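Local coordinates for MexT protein (PDB 6L33) that activates transcription of the MexEF-OprN efflux pump in Pseudomonas aeruginosa, this chain being the regulatory domain of a LysR-type regulator, at residues A8-G13 with D192-W197; D16-G21 with V60-T65; V40-N45 with S55-V60; D66-P69 with K73-T76; I84-A87 with Q93-L96. One frame throughout, in Å; residues are numbered along the deposited sequence.

Contact 1: A8-G13 with D192-W197; sequences AVFRIG and DPAERW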
# COMPACT_ATOMS: atom_id res chain seq x y z
N ALA B 8 -10.58 20.01 13.76
CA ALA B 8 -10.26 20.05 12.35
C ALA B 8 -9.76 18.70 11.86
O ALA B 8 -9.19 17.91 12.61
CB ALA B 8 -9.22 21.13 12.07
N VAL B 9 -9.99 18.44 10.57
CA VAL B 9 -9.50 17.24 9.91
C VAL B 9 -8.24 17.61 9.13
O VAL B 9 -8.23 18.62 8.41
CB VAL B 9 -10.56 16.63 8.99
CG1 VAL B 9 -10.01 15.40 8.29
CG2 VAL B 9 -11.82 16.29 9.78
N PHE B 10 -7.19 16.81 9.29
CA PHE B 10 -5.93 17.05 8.61
C PHE B 10 -5.67 15.93 7.61
O PHE B 10 -5.93 14.76 7.89
CB PHE B 10 -4.78 17.14 9.62
CG PHE B 10 -4.72 18.46 10.34
CD1 PHE B 10 -4.70 19.65 9.63
CD2 PHE B 10 -4.70 18.51 11.72
CE1 PHE B 10 -4.65 20.86 10.28
CE2 PHE B 10 -4.65 19.72 12.38
CZ PHE B 10 -4.62 20.90 11.66
N ARG B 11 -5.17 16.31 6.44
CA ARG B 11 -4.90 15.38 5.35
C ARG B 11 -3.42 15.45 5.01
O ARG B 11 -2.92 16.51 4.60
CB ARG B 11 -5.76 15.70 4.13
CG ARG B 11 -7.25 15.47 4.37
CD ARG B 11 -8.11 16.19 3.34
NE ARG B 11 -9.54 16.03 3.62
CZ ARG B 11 -10.25 16.84 4.40
NH1 ARG B 11 -11.54 16.62 4.61
NH2 ARG B 11 -9.66 17.89 4.97
N ILE B 12 -2.71 14.33 5.18
CA ILE B 12 -1.28 14.25 4.92
C ILE B 12 -1.01 13.07 4.00
O ILE B 12 -1.80 12.12 3.92
CB ILE B 12 -0.45 14.13 6.22
CG1 ILE B 12 -0.65 12.75 6.85
CG2 ILE B 12 -0.82 15.22 7.21
CD1 ILE B 12 0.20 12.52 8.09
N GLY B 13 0.12 13.13 3.31
CA GLY B 13 0.57 12.07 2.43
C GLY B 13 1.84 11.44 2.97
O GLY B 13 2.76 12.14 3.39
N ASP B 192 0.03 29.29 7.56
CA ASP B 192 -1.10 28.82 8.36
C ASP B 192 -0.63 28.33 9.72
O ASP B 192 0.30 27.51 9.78
CB ASP B 192 -1.83 27.71 7.60
CG ASP B 192 -3.14 27.31 8.26
OD1 ASP B 192 -3.14 26.95 9.46
OD2 ASP B 192 -4.18 27.34 7.57
N PRO B 193 -1.23 28.79 10.82
CA PRO B 193 -0.78 28.30 12.14
C PRO B 193 -1.16 26.86 12.39
O PRO B 193 -0.38 26.12 12.99
CB PRO B 193 -1.48 29.26 13.12
CG PRO B 193 -2.06 30.36 12.28
CD PRO B 193 -2.31 29.77 10.93
N ALA B 194 -2.36 26.44 11.96
CA ALA B 194 -2.76 25.05 12.14
C ALA B 194 -1.86 24.12 11.33
O ALA B 194 -1.53 23.02 11.79
CB ALA B 194 -4.22 24.87 11.74
N GLU B 195 -1.46 24.54 10.14
CA GLU B 195 -0.56 23.72 9.33
C GLU B 195 0.87 23.78 9.83
O GLU B 195 1.56 22.75 9.87
CB GLU B 195 -0.65 24.14 7.86
CG GLU B 195 -1.99 23.86 7.23
CD GLU B 195 -2.35 22.39 7.24
OE1 GLU B 195 -3.54 22.07 7.40
OE2 GLU B 195 -1.43 21.56 7.10
N ARG B 196 1.34 24.97 10.22
CA ARG B 196 2.64 25.07 10.89
C ARG B 196 2.69 24.15 12.10
O ARG B 196 3.71 23.50 12.37
CB ARG B 196 2.91 26.52 11.31
CG ARG B 196 3.91 26.67 12.45
CD ARG B 196 3.23 26.88 13.81
NE ARG B 196 4.16 26.68 14.91
CZ ARG B 196 3.80 26.50 16.18
NH1 ARG B 196 2.51 26.49 16.51
NH2 ARG B 196 4.72 26.33 17.12
N TRP B 197 1.58 24.08 12.84
CA TRP B 197 1.52 23.23 14.03
C TRP B 197 1.63 21.76 13.66
O TRP B 197 2.39 21.01 14.28
CB TRP B 197 0.22 23.51 14.78
CG TRP B 197 -0.00 22.62 15.95
CD1 TRP B 197 0.54 22.76 17.20
CD2 TRP B 197 -0.84 21.46 16.00
NE1 TRP B 197 0.09 21.75 18.02
CE2 TRP B 197 -0.75 20.94 17.30
CE3 TRP B 197 -1.64 20.81 15.06
CZ2 TRP B 197 -1.44 19.80 17.69
CZ3 TRP B 197 -2.33 19.68 15.45
CH2 TRP B 197 -2.23 19.19 16.76
O HOH W 1 -4.60 19.12 5.95
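F10 and E195 mark the closest backbone approach of strand 9-13 and helix 193-197, with 8.6 Å between their CA atoms. The two axes pass 10.8 Å apart at 52°, so the gap is bridged mainly by side chains where helix 193-203, the last of the chain, packs on strand 9-14 of the five-stranded sheet of one alpha/beta subdomain. F10 does most of this: its CB points at the helix and its ring meets three residues there. F10 CZ lies 4.0 Å from the CB of A194, in the ring plane, and F10 CE2 packs 3.8 Å from W197 CZ3, at the indole edge. E195 brings OE1 to the other ring edge, 3.3 Å from F10 CE1, its chain bent at chi2 (-60°) and its carboxylate nearly perpendicular to the ring. D192 caps the helix, its OD1 accepting from E195 N at 3.0 Å. Water 1 accepts from R11 N at 2.9 Å and gives a weak, long bond to E195 OE1. W197 NE1 bonds E33. Of the buried E195 carboxylate, one oxygen is held by S59 OG; the other meets the positively polarised C-H edge of F10 and the water, which probably eases burial.

Contact 2: D16-G21 with V60-T65; sequences DDVEFG and VGVSYT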
# COMPACT_ATOMS: atom_id res chain seq x y z
N ASP B 16 4.83 4.61 1.93
CA ASP B 16 4.33 3.44 2.63
C ASP B 16 5.33 2.91 3.66
O ASP B 16 4.93 2.34 4.67
CB ASP B 16 3.93 2.35 1.64
CG ASP B 16 5.11 1.59 1.07
OD1 ASP B 16 5.79 2.13 0.17
OD2 ASP B 16 5.36 0.45 1.52
N ASP B 17 6.63 3.11 3.42
CA ASP B 17 7.61 2.70 4.42
C ASP B 17 7.66 3.69 5.58
O ASP B 17 7.74 3.27 6.75
CB ASP B 17 8.99 2.55 3.78
CG ASP B 17 9.40 3.76 2.96
OD1 ASP B 17 8.58 4.68 2.80
OD2 ASP B 17 10.55 3.79 2.48
N VAL B 18 7.60 4.99 5.30
CA VAL B 18 7.62 6.01 6.35
C VAL B 18 6.44 5.83 7.30
O VAL B 18 6.57 6.08 8.51
CB VAL B 18 7.62 7.42 5.72
CG1 VAL B 18 7.45 8.49 6.79
CG2 VAL B 18 8.90 7.64 4.92
N GLU B 19 5.30 5.37 6.78
CA GLU B 19 4.10 5.22 7.60
C GLU B 19 4.32 4.28 8.78
O GLU B 19 3.71 4.46 9.84
CB GLU B 19 2.95 4.72 6.72
CG GLU B 19 1.69 4.37 7.46
CD GLU B 19 0.45 4.53 6.59
OE1 GLU B 19 -0.63 4.05 7.00
OE2 GLU B 19 0.57 5.12 5.50
N PHE B 20 5.20 3.28 8.63
CA PHE B 20 5.38 2.30 9.69
C PHE B 20 6.01 2.93 10.93
O PHE B 20 5.55 2.69 12.06
CB PHE B 20 6.24 1.13 9.19
CG PHE B 20 5.50 0.18 8.31
CD1 PHE B 20 4.71 -0.83 8.86
CD2 PHE B 20 5.58 0.28 6.93
CE1 PHE B 20 4.03 -1.71 8.04
CE2 PHE B 20 4.90 -0.59 6.12
CZ PHE B 20 4.12 -1.59 6.67
N GLY B 21 7.05 3.73 10.75
CA GLY B 21 7.75 4.31 11.88
C GLY B 21 7.19 5.62 12.37
O GLY B 21 7.16 5.88 13.58
N VAL B 60 0.43 18.41 3.51
CA VAL B 60 1.85 18.15 3.70
C VAL B 60 2.08 16.67 3.44
O VAL B 60 1.20 15.83 3.66
CB VAL B 60 2.32 18.56 5.12
CG1 VAL B 60 1.56 17.78 6.18
CG2 VAL B 60 3.82 18.38 5.28
N GLY B 61 3.27 16.34 2.95
CA GLY B 61 3.63 14.96 2.70
C GLY B 61 5.04 14.68 3.16
O GLY B 61 5.92 15.55 3.12
N VAL B 62 5.25 13.45 3.62
CA VAL B 62 6.57 12.93 3.94
C VAL B 62 6.79 11.73 3.03
O VAL B 62 6.21 10.66 3.25
CB VAL B 62 6.72 12.55 5.42
CG1 VAL B 62 8.15 12.13 5.72
CG2 VAL B 62 6.30 13.72 6.30
N SER B 63 7.63 11.91 2.02
CA SER B 63 7.74 10.96 0.93
C SER B 63 9.11 11.11 0.29
O SER B 63 9.81 12.11 0.51
CB SER B 63 6.64 11.19 -0.12
OG SER B 63 6.63 10.17 -1.10
N TYR B 64 9.50 10.10 -0.48
CA TYR B 64 10.53 10.32 -1.48
C TYR B 64 10.01 11.32 -2.50
O TYR B 64 8.86 11.23 -2.94
CB TYR B 64 10.93 9.01 -2.15
CG TYR B 64 11.38 7.96 -1.17
CD1 TYR B 64 12.66 7.99 -0.62
CD2 TYR B 64 10.52 6.94 -0.78
CE1 TYR B 64 13.07 7.03 0.28
CE2 TYR B 64 10.93 5.97 0.12
CZ TYR B 64 12.20 6.03 0.65
OH TYR B 64 12.60 5.07 1.54
N THR B 65 10.84 12.29 -2.86
CA THR B 65 10.42 13.35 -3.76
C THR B 65 11.46 13.55 -4.85
O THR B 65 12.66 13.44 -4.60
CB THR B 65 10.19 14.67 -3.01
OG1 THR B 65 11.41 15.06 -2.37
CG2 THR B 65 9.09 14.53 -1.97
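The Y64 ring and the D17 carboxylate meet edge on, with D17 OD2 lying in the plane of the ring, at its hydroxyl end, and the two planes turned 40° from each other. Y64 OH donates to D17 OD2 over 2.6 Å, reaching that oxygen nearly along its C-O axis, while the neighbouring ring carbon Y64 CE2 stands 3.2 Å from the same OD2. The aspartate takes this position through a chi1 of 51°, which sets CG between the backbone N and the carbonyl carbon and directs the carboxylate at the tyrosine. Its second oxygen, D17 OD1, accepts from S15 OG and, weakly, from V18 N at 2.7 Å, so both oxygens are engaged and the group can hardly rotate. In the type 2 periplasmic-binding-protein fold of LysR regulatory domains, helix 18-33 follows strand 9-14 and starts near the cleft between the two subdomains. The pair sits there: Y156 of helix 155-164 touches D17, V18 and Y64, and L181 packs on V18 and Y64. At the next residue the contact becomes apolar. V18 CG1 meets V62 CG1 at 3.9 Å, the two side chains crossing at about a right angle; each methyl stands opposite its own backbone N. I202 of helix 193-203 also packs on V62, whose backbone pairs with G13 of the adjoining strand 9-14 and with S15 just beyond it.

Contact 3: V40-N45 with S55-V60; sequences VVRRAN and SGEISV. With SO4 (sulfate ion), chain E.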
# COMPACT_ATOMS: atom_id res chain seq x y z
N VAL B 40 -6.30 12.06 8.30
CA VAL B 40 -6.47 11.25 7.10
C VAL B 40 -5.11 11.14 6.42
O VAL B 40 -4.50 12.16 6.09
CB VAL B 40 -7.52 11.85 6.14
CG1 VAL B 40 -7.58 11.05 4.85
CG2 VAL B 40 -8.88 11.90 6.81
N VAL B 41 -4.64 9.91 6.23
CA VAL B 41 -3.35 9.66 5.60
C VAL B 41 -3.60 9.09 4.21
O VAL B 41 -4.29 8.08 4.06
CB VAL B 41 -2.49 8.69 6.44
CG1 VAL B 41 -1.13 8.50 5.78
CG2 VAL B 41 -2.34 9.20 7.86
N ARG B 42 -3.04 9.75 3.20
CA ARG B 42 -3.08 9.28 1.83
C ARG B 42 -1.73 8.70 1.44
O ARG B 42 -0.68 9.13 1.94
CB ARG B 42 -3.46 10.41 0.86
CG ARG B 42 -4.71 11.18 1.25
CD ARG B 42 -5.95 10.29 1.25
NE ARG B 42 -6.05 9.51 0.02
CZ ARG B 42 -6.51 9.98 -1.14
NH1 ARG B 42 -6.93 11.24 -1.22
NH2 ARG B 42 -6.56 9.20 -2.21
N ARG B 43 -1.75 7.71 0.55
CA ARG B 43 -0.52 7.11 0.05
C ARG B 43 0.19 8.09 -0.88
O ARG B 43 -0.43 8.71 -1.75
CB ARG B 43 -0.82 5.81 -0.69
CG ARG B 43 0.35 5.24 -1.49
CD ARG B 43 1.48 4.76 -0.59
NE ARG B 43 1.03 3.78 0.39
CZ ARG B 43 0.86 2.48 0.13
NH1 ARG B 43 1.11 2.01 -1.08
NH2 ARG B 43 0.44 1.66 1.08
N ALA B 44 1.51 8.24 -0.69
CA ALA B 44 2.30 9.19 -1.47
C ALA B 44 3.55 8.52 -2.00
O ALA B 44 4.15 7.67 -1.34
CB ALA B 44 2.68 10.41 -0.62
N ASN B 45 3.94 8.91 -3.21
CA ASN B 45 5.21 8.52 -3.82
C ASN B 45 5.69 9.70 -4.66
O ASN B 45 4.98 10.69 -4.83
CB ASN B 45 5.07 7.23 -4.64
CG ASN B 45 4.06 7.35 -5.76
OD1 ASN B 45 4.30 8.01 -6.77
ND2 ASN B 45 2.92 6.70 -5.60
N SER B 55 -3.60 19.44 -6.10
CA SER B 55 -5.03 19.20 -6.12
C SER B 55 -5.71 19.43 -4.78
O SER B 55 -6.94 19.48 -4.72
CB SER B 55 -5.33 17.77 -6.58
OG SER B 55 -4.77 16.83 -5.68
N GLY B 56 -4.94 19.58 -3.70
CA GLY B 56 -5.52 19.79 -2.39
C GLY B 56 -5.81 18.53 -1.59
O GLY B 56 -6.43 18.62 -0.53
N GLU B 57 -5.36 17.36 -2.07
CA GLU B 57 -5.66 16.12 -1.37
C GLU B 57 -4.89 16.01 -0.05
O GLU B 57 -5.35 15.33 0.87
CB GLU B 57 -5.33 14.92 -2.26
CG GLU B 57 -6.33 14.70 -3.39
CD GLU B 57 -5.87 13.65 -4.38
OE1 GLU B 57 -5.00 13.96 -5.22
OE2 GLU B 57 -6.38 12.51 -4.31
N ILE B 58 -3.73 16.64 0.04
CA ILE B 58 -2.95 16.70 1.27
C ILE B 58 -2.46 18.12 1.45
O ILE B 58 -2.34 18.90 0.50
CB ILE B 58 -1.75 15.72 1.27
CG1 ILE B 58 -0.70 16.15 0.24
CG2 ILE B 58 -2.21 14.29 1.03
CD1 ILE B 58 0.56 15.29 0.24
N SER B 59 -2.20 18.48 2.71
CA SER B 59 -1.54 19.75 3.00
C SER B 59 -0.04 19.60 3.15
O SER B 59 0.70 20.57 2.93
CB SER B 59 -2.12 20.36 4.28
OG SER B 59 -1.76 19.60 5.42
N VAL B 60 0.43 18.41 3.51
CA VAL B 60 1.85 18.15 3.70
C VAL B 60 2.08 16.67 3.44
O VAL B 60 1.20 15.83 3.66
CB VAL B 60 2.32 18.56 5.12
CG1 VAL B 60 1.56 17.78 6.18
CG2 VAL B 60 3.82 18.38 5.28
S SO4 E . -5.08 5.98 -0.96
O1 SO4 E . -6.10 6.47 -1.89
O2 SO4 E . -4.07 5.21 -1.68
O3 SO4 E . -4.45 7.12 -0.30
O4 SO4 E . -5.70 5.12 0.05
O HOH W 2 -7.45 13.28 0.49
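R42 NH1 is gripped by water 2 and by the carboxylate of E57. Water 2 accepts from R42 NH1 at 2.7 Å, in the guanidinium plane, and links it on to E57 O at 3.0 Å. E57 OE2 approaches obliquely, 3.4 Å from the same R42 NH1, in a salt bridge whose hydrogen bond is weak, the carboxylate and guanidinium planes being 65° apart. The rest of the guanidinium is turned to a sulfate ion, probably from the crystallisation liquor. R42 NH2 donates to sulfate O1 at 2.8 Å, and O3 takes both R42 NE and the R43 backbone N, each at 2.9 Å. The anion thus sits at the guanidinium edge and ties the side chain back to its own strand. Bends at chi2 (-63°) and chi3 (-49°) curl the arginine into this position, and its CG rests 4.0 Å from I58 CG2. R43 NH1 of the second subunit also donates to the sulfate, so the ion lies at the dimer interface. Strand 38-43 is outermost in the sheet of its own chain, bonded by backbone to strand 9-14, and V40 carries the sheet on to a parallel strand of the second subunit. Helix 49-55 ends in a Schellman motif at G56; the following loop packs I58 against L52 and L53 of that helix before entering strand 60-62, completing a beta-alpha-beta crossover that skips strand 9-14.

Contact 4: D66-P69 with K73-T76; sequences DELP and KRKT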
# COMPACT_ATOMS: atom_id res chain seq x y z
N ASP B 66 10.98 13.85 -6.06
CA ASP B 66 11.85 14.20 -7.16
C ASP B 66 11.62 15.67 -7.46
O ASP B 66 12.31 16.53 -6.89
CB ASP B 66 11.60 13.26 -8.36
CG ASP B 66 12.55 13.52 -9.51
OD1 ASP B 66 13.49 14.33 -9.35
OD2 ASP B 66 12.36 12.90 -10.58
N GLU B 67 10.65 16.02 -8.30
CA GLU B 67 10.29 17.41 -8.55
C GLU B 67 8.97 17.74 -7.87
O GLU B 67 8.10 16.88 -7.71
CB GLU B 67 10.20 17.70 -10.05
CG GLU B 67 11.33 17.11 -10.87
CD GLU B 67 12.57 17.97 -10.87
OE1 GLU B 67 13.59 17.55 -11.45
OE2 GLU B 67 12.53 19.07 -10.28
N LEU B 68 8.82 19.00 -7.49
CA LEU B 68 7.64 19.52 -6.82
C LEU B 68 7.16 20.76 -7.54
O LEU B 68 7.93 21.42 -8.24
CB LEU B 68 7.95 19.85 -5.35
CG LEU B 68 8.35 18.67 -4.47
CD1 LEU B 68 8.90 19.15 -3.14
CD2 LEU B 68 7.17 17.73 -4.25
N PRO B 69 5.87 21.10 -7.42
CA PRO B 69 5.37 22.32 -8.04
C PRO B 69 6.09 23.55 -7.52
O PRO B 69 6.63 23.57 -6.41
CB PRO B 69 3.88 22.34 -7.66
CG PRO B 69 3.55 20.91 -7.42
CD PRO B 69 4.78 20.30 -6.81
N LYS B 73 6.83 24.41 -0.84
CA LYS B 73 8.02 24.43 -0.01
C LYS B 73 8.39 23.00 0.38
O LYS B 73 7.54 22.12 0.46
CB LYS B 73 7.81 25.27 1.25
CG LYS B 73 7.83 26.78 1.02
CD LYS B 73 9.22 27.36 1.27
CE LYS B 73 9.16 28.65 2.07
NZ LYS B 73 8.65 29.80 1.27
N ARG B 74 9.68 22.78 0.61
CA ARG B 74 10.15 21.44 0.92
C ARG B 74 11.30 21.51 1.91
O ARG B 74 12.00 22.52 2.02
CB ARG B 74 10.58 20.68 -0.35
CG ARG B 74 12.07 20.68 -0.62
CD ARG B 74 12.37 20.40 -2.09
NE ARG B 74 12.38 18.98 -2.40
CZ ARG B 74 12.47 18.48 -3.63
NH1 ARG B 74 12.57 19.30 -4.67
NH2 ARG B 74 12.48 17.17 -3.83
N LYS B 75 11.48 20.40 2.63
CA LYS B 75 12.51 20.28 3.65
C LYS B 75 13.04 18.85 3.62
O LYS B 75 12.27 17.90 3.79
CB LYS B 75 11.95 20.62 5.04
CG LYS B 75 12.73 20.05 6.21
CD LYS B 75 12.17 20.57 7.53
CE LYS B 75 12.97 20.05 8.72
NZ LYS B 75 12.46 18.74 9.21
N THR B 76 14.34 18.70 3.37
CA THR B 76 14.95 17.38 3.40
C THR B 76 14.89 16.83 4.82
O THR B 76 15.28 17.50 5.78
CB THR B 76 16.40 17.44 2.92
OG1 THR B 76 16.43 17.81 1.54
CG2 THR B 76 17.07 16.08 3.09
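D66 comes first along the loop and meets R74 with its backbone rather than its carboxylate. Its CB points away from the strand, and D66 OD1 stays 6.3 Å from R74 NH2, too far for a salt bridge. D66 O instead accepts from R74 NH2 at 3.1 Å, with an N-H...O angle of 162°. The oxygen lies in the plane of the guanidinium, at its edge, whereas the donor stands well above the plane of the D66 carbonyl and so misses its lone pairs. E67 also points away, although E67 OE2 remains 5.6 Å from R74 NH1, where opposite charges may still attract weakly. L68 turns inward and supplies most of the packing. Its CD1 covers one face of the guanidinium, 3.5 Å above the plane and towards the rim, and follows the arginine from CB to CZ, coming to 3.6 Å from both R74 CB and R74 NE. One methyl therefore fits into the curve made by the arginine chain, which bends at chi3 (-84°); chi1 is itself displaced from a staggered value. P69 hands the chain on, leaning on P50 of helix 49-55, while M49 of that helix and A184 cover L68. R74 NH2 also hydrogen-bonds T65 OG1 and forms a salt bridge with E180, so three oxygens gather round this one nitrogen while a methyl lies over a face of the group. The arrangement belongs to the helix-free connection from central strand 60-62 to outer strand 72-78, which passes strand 181-186 in the mixed sheet of one alpha/beta subdomain.

Contact 5: I84-A87 with Q93-L96; sequences ILRA and QLTL
R86 reaches along L94 from a CB directed at the second segment. Its first torsion places CG between the backbone N and the carbonyl carbon (chi1 56°), and a bend at chi3 (138°) lays the chain end flat against the leucine. R86 NE is 3.9 Å from L94 CG, and R86 CZ is 3.7 Å from the same CG, which sits 3.6 Å above the guanidinium plane, over its centre. R86 NH1 meets L94 CD2 at 3.8 Å. R86 NH2 goes furthest, to 3.4 Å from Q93 CA, which lies at the guanidinium edge. It also comes to 3.3 Å from L94 N; both are donors, and their closeness is in all likelihood due to E170, one carboxylate oxygen of which pairs with R86 NH2 in a salt bridge while the other accepts from L94 N. D88 forms a second salt bridge at R86 NH1, so two acidic groups probably offset the nearby R168, and their bonds at separate nitrogens fix the rotation of the guanidinium. The other leucine branch meets a hydrophobic partner, L94 CD1 lying 3.9 Å from I84 CG2; I150 packs on both R86 and L94. T95 then N-caps helix 96-101. In the second alpha/beta subdomain of the LysR regulatory fold, strand 82-86 runs antiparallel between 150-154 and 168-170, and the loop to helix 96-101 folds back over it here.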
# COMPACT_ATOMS: atom_id res chain seq x y z
N ILE B 84 20.60 -3.18 -2.28
CA ILE B 84 20.12 -4.41 -2.89
C ILE B 84 19.50 -5.27 -1.81
O ILE B 84 20.04 -5.38 -0.70
CB ILE B 84 21.26 -5.17 -3.60
CG1 ILE B 84 21.89 -4.31 -4.70
CG2 ILE B 84 20.75 -6.48 -4.18
CD1 ILE B 84 20.89 -3.58 -5.54
N LEU B 85 18.36 -5.87 -2.12
CA LEU B 85 17.69 -6.81 -1.24
C LEU B 85 17.66 -8.17 -1.92
O LEU B 85 17.28 -8.26 -3.10
CB LEU B 85 16.27 -6.35 -0.90
CG LEU B 85 16.06 -5.58 0.41
CD1 LEU B 85 17.13 -4.53 0.62
CD2 LEU B 85 14.68 -4.94 0.39
N ARG B 86 18.05 -9.22 -1.21
CA ARG B 86 17.98 -10.56 -1.75
C ARG B 86 17.56 -11.53 -0.66
O ARG B 86 17.63 -11.23 0.53
CB ARG B 86 19.31 -11.00 -2.39
CG ARG B 86 20.52 -10.93 -1.48
CD ARG B 86 21.53 -11.99 -1.92
NE ARG B 86 22.90 -11.52 -1.92
CZ ARG B 86 23.93 -12.25 -2.34
NH1 ARG B 86 23.74 -13.47 -2.80
NH2 ARG B 86 25.15 -11.74 -2.30
N ALA B 87 17.10 -12.70 -1.10
CA ALA B 87 16.59 -13.72 -0.19
C ALA B 87 17.25 -15.07 -0.37
O ALA B 87 16.91 -16.01 0.37
CB ALA B 87 15.07 -13.88 -0.38
N GLN B 93 28.87 -11.27 -1.76
CA GLN B 93 28.11 -10.17 -2.32
C GLN B 93 27.94 -10.35 -3.82
O GLN B 93 28.77 -10.97 -4.50
CB GLN B 93 28.79 -8.84 -2.03
CG GLN B 93 28.64 -8.37 -0.58
CD GLN B 93 28.61 -6.86 -0.45
OE1 GLN B 93 28.00 -6.16 -1.25
NE2 GLN B 93 29.29 -6.35 0.58
N LEU B 94 26.84 -9.81 -4.35
CA LEU B 94 26.59 -9.88 -5.78
C LEU B 94 27.58 -9.00 -6.53
O LEU B 94 27.79 -7.83 -6.18
CB LEU B 94 25.16 -9.45 -6.09
CG LEU B 94 24.03 -10.27 -5.49
CD1 LEU B 94 22.70 -9.55 -5.65
CD2 LEU B 94 23.96 -11.65 -6.14
N THR B 95 28.20 -9.56 -7.57
CA THR B 95 28.94 -8.74 -8.51
C THR B 95 27.97 -8.12 -9.52
O THR B 95 26.79 -8.46 -9.57
CB THR B 95 29.99 -9.57 -9.26
OG1 THR B 95 29.33 -10.53 -10.09
CG2 THR B 95 30.90 -10.29 -8.28
N LEU B 96 28.50 -7.20 -10.32
CA LEU B 96 27.69 -6.61 -11.39
C LEU B 96 27.16 -7.68 -12.33
O LEU B 96 26.00 -7.63 -12.75
CB LEU B 96 28.51 -5.57 -12.15
CG LEU B 96 27.80 -4.88 -13.32
CD1 LEU B 96 26.52 -4.19 -12.86
CD2 LEU B 96 28.74 -3.89 -14.00

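Contacts 1 to 4 all reach one mixed sheet, whereas contact 5 belongs to the other subdomain, its centre about 42 Å from that of contact 1 and 26 Å from that of contact 2. Contact 1 joins contact 3 where E195 OE2 meets S59 OG at 2.6 Å, and contact 2 where G13 O faces V62 N at 2.8 Å. Contacts 2 and 3 share V60, and T65 OG1 lies 2.8 Å from R74 NH2 between contacts 2 and 4. Contact 2 is near the middle of the chain, facing the cleft in which LysR-type regulators commonly bind effectors; the sulfate of contact 3 marks the subunit interface instead.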